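Local coordinates for surface protein VspA (Borrelia turicatae, PDB 1YJG) that is a lipoprotein of the spirochaete's outer membrane, a neurotropism-associated variable surface protein whose switching with related antigens probably helps the bacterium evade host immunity, at the interface of chains A and B. Coordinates in Å, arbitrary orientation; residue numbers count along the deposited sequence, not the author numbering. Chains: chain A/B, Surface protein VspA.

The interface of chains A and B. Residues chain A 16, 19-20, 23; chain B 16, 19-20, 23.
A:Thr19 and B:Thr19 face each other across the two-fold axis, where helix 2-28 of chain A packs against helix 3-28 of chain B. Their methyl groups meet, CG2 of A:Thr19 lying 3.6 Å from CG2 of B:Thr19. Each threonine holds this methyl anti to its own backbone N, and the hydroxyl beside that N (chi1 -74° in A, -75° in B) is thereby turned towards the aspartate of the other chain. OG1 of B:Thr19 donates to the carboxylate oxygen OD2 of A:Asp16 at 2.6 Å, and OG1 of A:Thr19 repays it with a bond to OD2 of B:Asp16 at 2.8 Å. Both carboxylates accept through the anti lone pair, the one pointing away from OD1, and the aspartate and threonine side chains approach at a slant. The pair of bonds flanks the methyl contact and probably fixes the rotation of both threonines.

Packing is also tight on the side of the methyls away from the aspartates. A:Leu20 and B:Thr19 cross at about a right angle, and CD2 of the leucine reaches CG2 of the threonine at 3.6 Å. The same leucine branch also lies against a serine of the partner helix; in the twin contact, CD2 of B:Leu20 is 3.5 Å from CB of A:Ser23.

Beyond the leucines the packing is looser: the two serines do not touch directly, and a water joins their hydroxyls. Each serine turns its hydroxyl back to its own helix, OG of A:Ser23 donating to the carbonyl O of A:Leu20 at 2.6 Å, with the donor tilted 23° from the carbonyl plane. The bridging water 1 lies 2.9 Å from OG of B:Ser23. Apolar centre, reciprocal polar bonds and water bridge together join the first helices of two copies of the helical-bundle core, a fragment of the longer lipoprotein. They help hold the two-fold pair seen in the crystal, and would do the same on the cell surface if Vsp1 dimerises there this way.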
loop_
_atom_site.group_PDB
_atom_site.type_symbol
_atom_site.label_atom_id
_atom_site.label_comp_id
_atom_site.label_asym_id
_atom_site.label_seq_id
_atom_site.Cartn_x
_atom_site.Cartn_y
_atom_site.Cartn_z
ATOM N N ASP A 16 -6.370 -6.844 1.855
ATOM C CA ASP A 16 -4.954 -6.555 1.763
ATOM C C ASP A 16 -4.575 -6.169 0.322
ATOM O O ASP A 16 -3.977 -5.127 0.090
ATOM C CB ASP A 16 -4.188 -7.789 2.217
ATOM C CG ASP A 16 -2.702 -7.589 2.243
ATOM O OD1 ASP A 16 -1.999 -8.491 1.726
ATOM O OD2 ASP A 16 -2.151 -6.596 2.787
ATOM N N THR A 19 -6.190 -2.798 -0.831
ATOM C CA THR A 19 -5.487 -1.635 -0.303
ATOM C C THR A 19 -4.218 -1.360 -1.119
ATOM O O THR A 19 -3.988 -0.221 -1.529
ATOM C CB THR A 19 -5.148 -1.837 1.161
ATOM O OG1 THR A 19 -6.347 -1.697 1.949
ATOM C CG2 THR A 19 -4.211 -0.738 1.661
ATOM N N LEU A 20 -3.411 -2.396 -1.359
ATOM C CA LEU A 20 -2.187 -2.233 -2.140
ATOM C C LEU A 20 -2.462 -1.613 -3.530
ATOM O O LEU A 20 -1.694 -0.777 -3.995
ATOM C CB LEU A 20 -1.474 -3.565 -2.321
ATOM C CG LEU A 20 -0.814 -4.169 -1.074
ATOM C CD1 LEU A 20 -0.126 -5.461 -1.441
ATOM C CD2 LEU A 20 0.192 -3.204 -0.451
ATOM N N SER A 23 -3.274 1.920 -3.152
ATOM C CA SER A 23 -2.065 2.610 -2.690
ATOM C C SER A 23 -1.328 3.214 -3.862
ATOM O O SER A 23 -0.601 4.184 -3.690
ATOM C CB SER A 23 -1.140 1.686 -1.864
ATOM O OG SER A 23 -0.252 0.897 -2.647
ATOM N N ASP B 16 -6.572 -1.756 6.609
ATOM C CA ASP B 16 -6.270 -0.854 5.505
ATOM C C ASP B 16 -4.990 -0.075 5.829
ATOM O O ASP B 16 -4.013 -0.136 5.092
ATOM C CB ASP B 16 -7.463 0.078 5.263
ATOM C CG ASP B 16 -7.198 1.117 4.175
ATOM O OD1 ASP B 16 -7.395 2.318 4.450
ATOM O OD2 ASP B 16 -6.801 0.830 3.030
ATOM N N THR B 19 -1.816 -2.487 6.052
ATOM C CA THR B 19 -1.277 -2.886 4.752
ATOM C C THR B 19 -0.504 -1.724 4.115
ATOM O O THR B 19 0.511 -1.935 3.467
ATOM C CB THR B 19 -2.437 -3.329 3.830
ATOM O OG1 THR B 19 -2.895 -4.627 4.230
ATOM C CG2 THR B 19 -1.982 -3.499 2.362
ATOM N N LEU B 20 -0.990 -0.507 4.310
ATOM C CA LEU B 20 -0.337 0.674 3.753
ATOM C C LEU B 20 1.078 0.861 4.347
ATOM O O LEU B 20 2.027 1.208 3.627
ATOM C CB LEU B 20 -1.193 1.920 3.983
ATOM C CG LEU B 20 -2.384 2.159 3.047
ATOM C CD1 LEU B 20 -3.010 3.503 3.384
ATOM C CD2 LEU B 20 -2.015 2.134 1.535
ATOM N N SER B 23 3.341 -1.690 3.006
ATOM C CA SER B 23 3.591 -1.427 1.596
ATOM C C SER B 23 4.900 -0.673 1.425
ATOM O O SER B 23 5.502 -0.713 0.351
ATOM C CB SER B 23 2.417 -0.670 0.924
ATOM O OG SER B 23 2.540 0.742 1.004
HETATM O O HOH W 1 2.516 1.547 -1.830
#